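PDB 7JZK: rifin from Plasmodium falciparum, which binds, through the V2 domain in this chain, the LAIR1 ectodomain carried by antibody MGD21 and probably LAIR1 itself, and probably sits in the membrane as a polymorphic surface antigen. Local coordinates for residues R28-I32 / L49-N54; R37-I41 / N85-V91; V61-A65 / I112-T117; I68-T73 / Q108-I112. The contacts are given in a common frame with arbitrary orientation. Residue numbers count along the deposited sequence, not the author numbering.

Interaction 1: residues R28-I32 / L49-N54. With NAG (2-acetamido-2-deoxy-beta-D-glucopyranose), chain E.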
# COMPACT_ATOMS: atom_id res chain seq x y z
N ARG B 28 9.09 -22.54 -10.56
CA ARG B 28 8.35 -21.99 -9.43
C ARG B 28 9.31 -21.47 -8.37
O ARG B 28 9.11 -20.39 -7.83
CB ARG B 28 7.43 -23.06 -8.84
CG ARG B 28 6.35 -23.54 -9.78
CD ARG B 28 5.72 -24.88 -9.34
NE ARG B 28 4.98 -24.92 -8.08
CZ ARG B 28 3.75 -25.42 -7.97
NH1 ARG B 28 3.14 -25.90 -9.05
NH2 ARG B 28 3.12 -25.47 -6.79
N ASN B 29 10.38 -22.22 -8.10
CA ASN B 29 11.34 -21.77 -7.10
C ASN B 29 11.99 -20.46 -7.50
O ASN B 29 12.22 -19.60 -6.65
CB ASN B 29 12.40 -22.84 -6.88
CG ASN B 29 11.85 -24.06 -6.18
OD1 ASN B 29 10.65 -24.16 -5.97
ND2 ASN B 29 12.72 -25.00 -5.84
N ALA B 30 12.26 -20.27 -8.80
CA ALA B 30 12.89 -19.02 -9.23
C ALA B 30 11.96 -17.83 -9.02
O ALA B 30 12.37 -16.79 -8.50
CB ALA B 30 13.31 -19.13 -10.70
N ILE B 31 10.68 -17.97 -9.42
CA ILE B 31 9.83 -16.79 -9.24
C ILE B 31 9.54 -16.57 -7.77
O ILE B 31 9.40 -15.43 -7.33
CB ILE B 31 8.52 -16.84 -10.03
CG1 ILE B 31 7.94 -15.43 -10.13
CG2 ILE B 31 7.51 -17.70 -9.32
CD1 ILE B 31 8.89 -14.39 -10.68
N ILE B 32 9.49 -17.64 -6.98
CA ILE B 32 9.16 -17.46 -5.58
C ILE B 32 10.30 -16.75 -4.89
O ILE B 32 10.09 -15.80 -4.13
CB ILE B 32 8.81 -18.80 -4.90
CG1 ILE B 32 7.43 -19.29 -5.33
CG2 ILE B 32 8.93 -18.66 -3.36
CD1 ILE B 32 7.20 -20.81 -5.11
N LEU B 49 3.34 -18.92 -1.00
CA LEU B 49 3.69 -18.66 -2.40
C LEU B 49 3.82 -19.99 -3.14
O LEU B 49 3.49 -20.03 -4.32
CB LEU B 49 5.02 -17.91 -2.41
CG LEU B 49 5.04 -16.54 -3.09
CD1 LEU B 49 3.82 -15.73 -2.69
CD2 LEU B 49 6.30 -15.79 -2.72
N LYS B 50 4.26 -21.05 -2.44
CA LYS B 50 4.26 -22.35 -3.13
C LYS B 50 2.84 -22.80 -3.42
O LYS B 50 2.54 -23.27 -4.52
CB LYS B 50 4.99 -23.43 -2.31
CG LYS B 50 4.92 -24.85 -2.89
CD LYS B 50 5.65 -25.89 -1.98
CE LYS B 50 6.08 -27.20 -2.72
NZ LYS B 50 7.04 -26.93 -3.87
N SER B 51 1.95 -22.65 -2.45
CA SER B 51 0.54 -22.97 -2.65
C SER B 51 -0.10 -22.03 -3.66
O SER B 51 -0.96 -22.43 -4.44
CB SER B 51 -0.21 -22.89 -1.32
OG SER B 51 -1.63 -22.81 -1.46
N PHE B 52 0.34 -20.77 -3.67
CA PHE B 52 -0.19 -19.78 -4.60
C PHE B 52 0.11 -20.17 -6.04
O PHE B 52 -0.71 -19.95 -6.93
CB PHE B 52 0.38 -18.40 -4.29
CG PHE B 52 -0.01 -17.33 -5.29
CD1 PHE B 52 0.74 -17.13 -6.43
CD2 PHE B 52 -1.11 -16.52 -5.07
CE1 PHE B 52 0.39 -16.16 -7.34
CE2 PHE B 52 -1.47 -15.53 -6.00
CZ PHE B 52 -0.71 -15.35 -7.13
N PHE B 53 1.30 -20.71 -6.29
CA PHE B 53 1.72 -21.10 -7.63
C PHE B 53 1.33 -22.52 -8.06
O PHE B 53 1.81 -22.99 -9.10
CB PHE B 53 3.22 -20.86 -7.81
CG PHE B 53 3.53 -19.43 -8.06
CD1 PHE B 53 3.18 -18.87 -9.27
CD2 PHE B 53 4.15 -18.63 -7.11
CE1 PHE B 53 3.43 -17.55 -9.54
CE2 PHE B 53 4.40 -17.29 -7.39
CZ PHE B 53 4.04 -16.76 -8.60
N ASN B 54 0.52 -23.22 -7.27
CA ASN B 54 -0.08 -24.45 -7.79
C ASN B 54 -1.23 -24.14 -8.75
O ASN B 54 -1.41 -24.87 -9.74
CB ASN B 54 -0.48 -25.35 -6.61
CG ASN B 54 -0.97 -26.72 -7.03
OD1 ASN B 54 -1.03 -27.04 -8.22
ND2 ASN B 54 -1.31 -27.56 -6.04
C1 NAG E . -7.01 -15.91 -4.32
C2 NAG E . -6.89 -17.20 -5.05
C3 NAG E . -8.20 -17.51 -5.72
C4 NAG E . -9.36 -17.47 -4.74
C5 NAG E . -9.31 -16.28 -3.77
C6 NAG E . -10.19 -16.52 -2.56
C7 NAG E . -4.71 -17.91 -5.85
C8 NAG E . -3.70 -17.81 -6.95
N2 NAG E . -5.82 -17.20 -6.01
O3 NAG E . -8.06 -18.80 -6.32
O4 NAG E . -10.52 -17.23 -5.54
O5 NAG E . -7.98 -16.03 -3.28
O6 NAG E . -10.20 -15.36 -1.73
O7 NAG E . -4.51 -18.56 -4.84

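Interaction 2: residues R37-I41 / N85-V91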
# COMPACT_ATOMS: atom_id res chain seq x y z
N ARG B 37 12.52 -12.12 -2.20
CA ARG B 37 13.67 -11.25 -2.03
C ARG B 37 13.36 -9.81 -2.41
O ARG B 37 14.01 -8.89 -1.89
CB ARG B 37 14.85 -11.84 -2.81
CG ARG B 37 15.35 -13.19 -2.21
CD ARG B 37 16.33 -13.95 -3.11
NE ARG B 37 17.54 -13.18 -3.44
CZ ARG B 37 18.21 -13.29 -4.59
NH1 ARG B 37 19.30 -12.55 -4.79
NH2 ARG B 37 17.79 -14.12 -5.55
N TYR B 38 12.40 -9.58 -3.31
CA TYR B 38 12.14 -8.20 -3.72
C TYR B 38 11.03 -7.56 -2.91
O TYR B 38 11.10 -6.37 -2.60
CB TYR B 38 11.75 -8.14 -5.20
CG TYR B 38 11.75 -6.75 -5.78
CD1 TYR B 38 10.66 -5.91 -5.63
CD2 TYR B 38 12.84 -6.27 -6.48
CE1 TYR B 38 10.65 -4.63 -6.15
CE2 TYR B 38 12.86 -5.01 -7.01
CZ TYR B 38 11.76 -4.18 -6.84
OH TYR B 38 11.77 -2.91 -7.38
N PHE B 39 10.00 -8.32 -2.55
CA PHE B 39 8.87 -7.79 -1.79
C PHE B 39 8.90 -8.21 -0.32
O PHE B 39 8.12 -7.66 0.46
CB PHE B 39 7.55 -8.25 -2.39
CG PHE B 39 7.27 -7.68 -3.74
CD1 PHE B 39 6.72 -6.42 -3.89
CD2 PHE B 39 7.56 -8.42 -4.88
CE1 PHE B 39 6.47 -5.90 -5.16
CE2 PHE B 39 7.30 -7.91 -6.15
CZ PHE B 39 6.76 -6.65 -6.29
N HIS B 40 9.81 -9.10 0.07
CA HIS B 40 9.92 -9.48 1.48
C HIS B 40 8.59 -10.00 1.98
O HIS B 40 8.21 -9.80 3.13
CB HIS B 40 10.45 -8.30 2.31
CG HIS B 40 11.43 -7.46 1.54
ND1 HIS B 40 12.70 -7.90 1.23
CD2 HIS B 40 11.29 -6.24 0.95
CE1 HIS B 40 13.32 -6.96 0.53
NE2 HIS B 40 12.49 -5.95 0.34
N ILE B 41 7.97 -10.79 1.11
CA ILE B 41 6.68 -11.44 1.42
C ILE B 41 6.84 -12.96 1.30
O ILE B 41 7.69 -13.39 0.55
CB ILE B 41 5.58 -10.87 0.49
CG1 ILE B 41 4.26 -10.69 1.22
CG2 ILE B 41 5.43 -11.67 -0.79
CD1 ILE B 41 4.33 -9.73 2.37
N ASN B 85 4.92 -6.49 8.97
CA ASN B 85 5.85 -6.52 7.81
C ASN B 85 6.10 -5.13 7.20
O ASN B 85 5.45 -4.82 6.21
CB ASN B 85 5.49 -7.58 6.77
CG ASN B 85 6.55 -7.85 5.73
OD1 ASN B 85 7.50 -7.09 5.57
ND2 ASN B 85 6.39 -8.93 4.99
N GLN B 86 6.94 -4.32 7.80
CA GLN B 86 7.31 -3.00 7.26
C GLN B 86 8.07 -3.10 5.93
O GLN B 86 7.87 -2.22 5.11
CB GLN B 86 8.06 -2.24 8.35
CG GLN B 86 7.24 -2.05 9.61
CD GLN B 86 6.57 -0.70 9.65
OE1 GLN B 86 7.07 0.26 9.08
NE2 GLN B 86 5.45 -0.62 10.35
N ALA B 87 8.92 -4.09 5.73
CA ALA B 87 9.75 -4.20 4.52
C ALA B 87 8.90 -4.28 3.26
O ALA B 87 9.32 -3.74 2.24
CB ALA B 87 10.64 -5.39 4.65
N PHE B 88 7.79 -4.99 3.32
CA PHE B 88 6.86 -5.06 2.20
C PHE B 88 6.30 -3.69 1.86
O PHE B 88 6.33 -3.26 0.71
CB PHE B 88 5.72 -6.04 2.55
CG PHE B 88 4.67 -6.19 1.48
CD1 PHE B 88 5.02 -6.30 0.14
CD2 PHE B 88 3.33 -6.28 1.82
CE1 PHE B 88 4.04 -6.48 -0.85
CE2 PHE B 88 2.35 -6.45 0.83
CZ PHE B 88 2.71 -6.54 -0.50
N CYS B 89 5.85 -2.94 2.87
CA CYS B 89 5.33 -1.61 2.62
C CYS B 89 6.42 -0.66 2.16
O CYS B 89 6.19 0.17 1.28
CB CYS B 89 4.66 -1.11 3.91
SG CYS B 89 3.49 -2.33 4.56
N ASP B 90 7.65 -0.88 2.62
CA ASP B 90 8.81 -0.06 2.26
C ASP B 90 9.07 -0.07 0.76
O ASP B 90 9.68 0.87 0.24
CB ASP B 90 10.04 -0.58 3.05
CG ASP B 90 11.32 0.23 2.79
OD1 ASP B 90 12.16 -0.21 1.97
OD2 ASP B 90 11.50 1.31 3.41
N VAL B 91 8.59 -1.10 0.05
CA VAL B 91 8.74 -1.18 -1.40
C VAL B 91 8.08 0.00 -2.10
O VAL B 91 8.52 0.42 -3.18
CB VAL B 91 8.17 -2.52 -1.92
CG1 VAL B 91 8.26 -2.61 -3.45
CG2 VAL B 91 8.93 -3.65 -1.29

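Interaction 3: residues V61-A65 / I112-T117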
# COMPACT_ATOMS: atom_id res chain seq x y z
N VAL B 61 2.23 -12.39 -15.27
CA VAL B 61 2.55 -11.11 -14.65
C VAL B 61 1.29 -10.42 -14.13
O VAL B 61 1.29 -9.82 -13.05
CB VAL B 61 3.30 -10.22 -15.65
CG1 VAL B 61 3.25 -8.79 -15.17
CG2 VAL B 61 4.73 -10.73 -15.87
N THR B 62 0.20 -10.48 -14.89
CA THR B 62 -1.00 -9.73 -14.52
C THR B 62 -1.61 -10.25 -13.22
O THR B 62 -2.00 -9.47 -12.35
CB THR B 62 -2.03 -9.80 -15.65
OG1 THR B 62 -1.49 -9.13 -16.79
CG2 THR B 62 -3.34 -9.12 -15.23
N THR B 63 -1.72 -11.57 -13.09
CA THR B 63 -2.38 -12.11 -11.91
C THR B 63 -1.56 -11.85 -10.66
O THR B 63 -2.09 -11.42 -9.63
CB THR B 63 -2.61 -13.61 -12.11
OG1 THR B 63 -3.45 -13.81 -13.25
CG2 THR B 63 -3.23 -14.26 -10.86
N ILE B 64 -0.25 -12.07 -10.74
CA ILE B 64 0.59 -11.85 -9.58
C ILE B 64 0.61 -10.37 -9.20
O ILE B 64 0.53 -10.03 -8.02
CB ILE B 64 1.99 -12.40 -9.84
CG1 ILE B 64 2.93 -11.91 -8.76
CG2 ILE B 64 2.49 -11.92 -11.14
CD1 ILE B 64 4.31 -12.37 -9.01
N ALA B 65 0.73 -9.49 -10.20
CA ALA B 65 0.78 -8.06 -9.89
C ALA B 65 -0.53 -7.61 -9.25
O ALA B 65 -0.52 -6.84 -8.28
CB ALA B 65 1.08 -7.27 -11.16
N ILE B 112 3.98 -1.87 -9.54
CA ILE B 112 4.12 -3.27 -9.19
C ILE B 112 4.22 -4.11 -10.46
O ILE B 112 5.01 -5.04 -10.53
CB ILE B 112 2.95 -3.72 -8.31
CG1 ILE B 112 2.99 -2.94 -7.01
CG2 ILE B 112 3.00 -5.26 -8.07
CD1 ILE B 112 1.74 -3.08 -6.20
N THR B 113 3.41 -3.78 -11.47
CA THR B 113 3.42 -4.50 -12.74
C THR B 113 4.78 -4.40 -13.39
O THR B 113 5.36 -5.41 -13.79
CB THR B 113 2.32 -3.92 -13.65
OG1 THR B 113 1.03 -4.17 -13.07
CG2 THR B 113 2.36 -4.50 -15.06
N GLY B 114 5.36 -3.21 -13.43
CA GLY B 114 6.69 -3.10 -13.99
C GLY B 114 7.72 -3.89 -13.20
O GLY B 114 8.59 -4.56 -13.79
N ALA B 115 7.60 -3.88 -11.87
CA ALA B 115 8.55 -4.63 -11.06
C ALA B 115 8.43 -6.13 -11.33
O ALA B 115 9.43 -6.82 -11.58
CB ALA B 115 8.32 -4.32 -9.58
N VAL B 116 7.20 -6.64 -11.33
CA VAL B 116 6.98 -8.06 -11.56
C VAL B 116 7.47 -8.45 -12.93
O VAL B 116 8.02 -9.54 -13.12
CB VAL B 116 5.49 -8.37 -11.38
CG1 VAL B 116 5.14 -9.71 -11.97
CG2 VAL B 116 5.13 -8.31 -9.92
N THR B 117 7.34 -7.54 -13.90
CA THR B 117 7.83 -7.82 -15.23
C THR B 117 9.33 -8.06 -15.19
O THR B 117 9.83 -9.08 -15.69
CB THR B 117 7.50 -6.67 -16.18
OG1 THR B 117 6.08 -6.56 -16.36
CG2 THR B 117 8.19 -6.88 -17.53

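Interaction 4: residues I68-T73 / Q108-I112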
# COMPACT_ATOMS: atom_id res chain seq x y z
N ILE B 68 -0.49 -8.88 -5.62
CA ILE B 68 0.44 -8.14 -4.79
C ILE B 68 -0.11 -6.75 -4.50
O ILE B 68 -0.03 -6.27 -3.37
CB ILE B 68 1.83 -8.11 -5.45
CG1 ILE B 68 2.50 -9.50 -5.40
CG2 ILE B 68 2.72 -7.04 -4.79
CD1 ILE B 68 3.83 -9.60 -6.14
N ASP B 69 -0.73 -6.12 -5.50
CA ASP B 69 -1.35 -4.81 -5.31
C ASP B 69 -2.45 -4.88 -4.27
O ASP B 69 -2.50 -4.06 -3.36
CB ASP B 69 -1.94 -4.30 -6.64
CG ASP B 69 -2.78 -3.03 -6.47
OD1 ASP B 69 -3.98 -3.13 -6.11
OD2 ASP B 69 -2.30 -1.91 -6.74
N THR B 70 -3.31 -5.86 -4.37
CA THR B 70 -4.41 -5.98 -3.43
C THR B 70 -3.87 -6.19 -2.02
O THR B 70 -4.32 -5.53 -1.06
CB THR B 70 -5.31 -7.15 -3.87
OG1 THR B 70 -5.74 -6.92 -5.22
CG2 THR B 70 -6.54 -7.23 -3.01
N GLN B 71 -2.84 -7.01 -1.87
CA GLN B 71 -2.24 -7.27 -0.54
C GLN B 71 -1.55 -6.01 -0.00
O GLN B 71 -1.72 -5.73 1.18
CB GLN B 71 -1.28 -8.46 -0.64
CG GLN B 71 -0.73 -8.94 0.69
CD GLN B 71 -0.26 -10.37 0.56
OE1 GLN B 71 -1.00 -11.26 0.17
NE2 GLN B 71 1.00 -10.59 0.89
N MET B 72 -0.82 -5.29 -0.85
CA MET B 72 -0.15 -4.07 -0.41
C MET B 72 -1.16 -3.03 0.05
O MET B 72 -0.94 -2.34 1.05
CB MET B 72 0.72 -3.49 -1.53
CG MET B 72 1.53 -2.26 -1.15
SD MET B 72 2.77 -1.81 -2.41
CE MET B 72 3.93 -3.15 -2.07
N THR B 73 -2.27 -2.88 -0.68
CA THR B 73 -3.27 -1.93 -0.20
C THR B 73 -3.85 -2.40 1.13
O THR B 73 -4.10 -1.58 2.03
CB THR B 73 -4.37 -1.74 -1.25
OG1 THR B 73 -3.78 -1.18 -2.44
CG2 THR B 73 -5.45 -0.76 -0.75
N GLN B 108 0.14 2.60 -7.88
CA GLN B 108 0.80 1.47 -7.25
C GLN B 108 0.74 0.22 -8.12
O GLN B 108 1.75 -0.45 -8.33
CB GLN B 108 0.14 1.22 -5.88
CG GLN B 108 0.53 -0.04 -5.13
CD GLN B 108 -0.15 -0.13 -3.76
OE1 GLN B 108 0.30 0.46 -2.79
NE2 GLN B 108 -1.29 -0.81 -3.72
N LYS B 109 -0.43 -0.07 -8.68
CA LYS B 109 -0.61 -1.26 -9.52
C LYS B 109 0.35 -1.25 -10.70
O LYS B 109 0.95 -2.26 -11.03
CB LYS B 109 -2.06 -1.31 -10.02
CG LYS B 109 -2.63 -2.69 -10.38
CD LYS B 109 -4.15 -2.58 -10.52
CE LYS B 109 -4.82 -3.93 -10.75
NZ LYS B 109 -6.29 -3.76 -10.93
N ASP B 110 0.53 -0.10 -11.34
CA ASP B 110 1.42 0.03 -12.48
C ASP B 110 2.88 -0.18 -12.10
O ASP B 110 3.61 -0.90 -12.77
CB ASP B 110 1.17 1.39 -13.15
CG ASP B 110 -0.28 1.52 -13.63
OD1 ASP B 110 -0.91 0.47 -13.87
OD2 ASP B 110 -0.84 2.64 -13.68
N ALA B 111 3.32 0.41 -11.00
CA ALA B 111 4.71 0.22 -10.57
C ALA B 111 4.95 -1.24 -10.18
O ALA B 111 5.99 -1.82 -10.52
CB ALA B 111 5.02 1.17 -9.39
N ILE B 112 3.98 -1.87 -9.54
CA ILE B 112 4.12 -3.27 -9.19
C ILE B 112 4.22 -4.11 -10.46
O ILE B 112 5.01 -5.04 -10.53
CB ILE B 112 2.95 -3.72 -8.31
CG1 ILE B 112 2.99 -2.94 -7.01
CG2 ILE B 112 3.00 -5.26 -8.07
CD1 ILE B 112 1.74 -3.08 -6.20

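Interaction 1: residues R28-I32 / L49-N54
Leu49 opens the helix 49-55, and its side chain points at the long helix 13-39, where Leu49 CD2 lies 3.9 Å from Ile32 CG2; their CA atoms, 6.4 Å apart, mark one end of the contact. At Lys50 it is the backbone that matters. Its carbonyl oxygen accepts a weak hydrogen bond from the Arg28 guanidinium, NH2 to O 3.2 Å with an N-H...O angle of 121°, while Ile32 CD1 rests 3.9 Å from Lys50 CA. Ser51 points away and Phe52 sideways: Ser51 OG bonds to Thr47 in the preceding strand, and the Phe52 ring has C8 of an N-acetylglucosamine over one face, with CE2 to C8 3.3 Å. The short helix thus crosses helix 13-39 at 125° in the helical V2 domain, joined to it through the two-stranded hairpin 43-44/47-48, and has the glycan resting on Phe52, which takes no part in the crossing. Phe53 fills the interface. Ile31 CG2 makes a CH-pi contact over its ring, 3.9 Å from the centroid, and Ile32 CG1 approaches Phe53 CD2 at 3.8 Å. Beyond the ring, Arg28 reaches Asn54, where Arg28 NH2 comes 3.6 Å from Asn54 CB.

Interaction 2: residues R37-I41 / N85-V91
This is a packing contact between the C-terminal end of the long helix 13-39 and the start of helix 86-94, fastened by one side-chain to backbone hydrogen bond. His40, with positive phi, is where the chain leaves the helix, and its carbonyl accepts a nearly linear bond from Asn85 (ND2 to O 2.7 Å, 171°). Asn85 is also the N-cap of helix 86-94, its OD1 accepting from Phe88 N at 3.1 Å. Next to this polar link, Ile41 CD1 lies over the Phe88 ring, 3.9 Å from its centroid, and Phe88 CA makes a CA-H...O contact with Phe39 O at 3.4 Å. Val91 CG1 closes the apolar patch, 4.1 Å from both Tyr38 CE1 and Phe39 CE1. On another side of the same helix, Cys89 is disulfide-bonded to Cys76, and Gln86 hydrogen-bonds Tyr43 of the LAIR1 chain. One side-chain amide caps helix 86-94 and holds the residue where the chain leaves helix 13-39, so their relative placement rests on directional bonding as well as on aromatic and aliphatic packing.

Interaction 3: residues V61-A65 / I112-T117
The start of helix 61-75 crosses the first half of helix 108-126 at 125° in the helical RIFIN V2 domain, with the segment axes 9.2 Å apart. The backbones draw nearest at Ala65 and Thr113, whose CA atoms are 5.3 Å apart, and again one turn away at Val61 and Val116, 6.2 Å. At the nearest point Ala65 presents only a methyl group, its CB 3.6 Å from Thr113 OG1 and 4.2 Å from Ile112 CG2. Val116 is the central apolar side chain, its CG1 touching Ile64 CG2 at 3.5 Å and Val61 CG1 at 3.8 Å. Val61 CG1 also lies 3.8 Å from Thr117 OG1. The threonine hydroxyls are engaged along their own helix, Thr117 OG1 donating to Thr113 O at 2.9 Å and Thr113 OG1 bonding to Lys109 O. Further along helix 61-75, Ile68, Asp69 and Met72 pack on Ile112. No hydrogen bond joins the two segments, so the crossing is held by van der Waals packing of aliphatic groups, with threonines at its margin whose polar ends turn to their own backbone.

Interaction 4: residues I68-T73 / Q108-I112
The amide of Gln108, in the first turn of helix 108-126, supplies both hydrogen bonds across the contact. Its NE2 donates to Thr73 OG1 at 2.8 Å, and more weakly to Asp69 OD2 at 3.4 Å, though the angle of 166° is good; the two acceptors lie one turn apart on helix 61-75. The other end of the amide is occupied as well, Gln108 OE1 accepting from Arg92 of helix 86-94, so this one side chain links three helices. Met72 SD lies 3.4 Å from Gln108 OE1. Beside the amide, Asp69 OD2 lies 3.3 Å from Lys109 CB, where the backbones come closest, with CA atoms of Asp69 and Lys109 5.6 Å apart. Tyr45 of the LAIR1 chain packs on Gln108, so this residue lies at the interface with LAIR1. Farther in, the contact becomes apolar. Met72 SD lies 4.1 Å from Ile112 CD1, and Ile112 CD1 also packs 3.7 Å from Asp69 CA. Ile112 CG2 meets Ile68 CG2 at 3.7 Å. On the inner side Ile68 continues to Leu35 and Phe39 of helix 13-39, and Met72 to Phe88. Joined by a central Asp69-Gln108 polar pair, with Thr73 beside it, and by Ile68, Met72 and Ile112, the segments cross at 130° with axes 9.7 Å apart, a helix-helix crossing in the helical RIFIN V2 domain, next to its LAIR1-contacting face.

In the fold
All four contacts belong to one helical domain. Interactions 1 and 2 share helix 13-39, at successive levels, with centres 17 Å apart, and touch through Leu49 and Ile41. Interactions 3 and 4 both pair helix 61-75 with helix 108-126; their centres are 9 Å apart and Ile112 serves both. Interaction 2 meets interaction 4 at Phe88 and Met72 and at Phe39 and Ile68, which joins the two pairs of contacts. Along the chain interaction 1 closes before 3 and 4 open, whereas interaction 2 alternates with each of the others, tying early and late helices together. Interactions 2 and 4 include residues that meet LAIR1; interaction 1 lies beside the glycan, on the other side of the chain's centre from interaction 4.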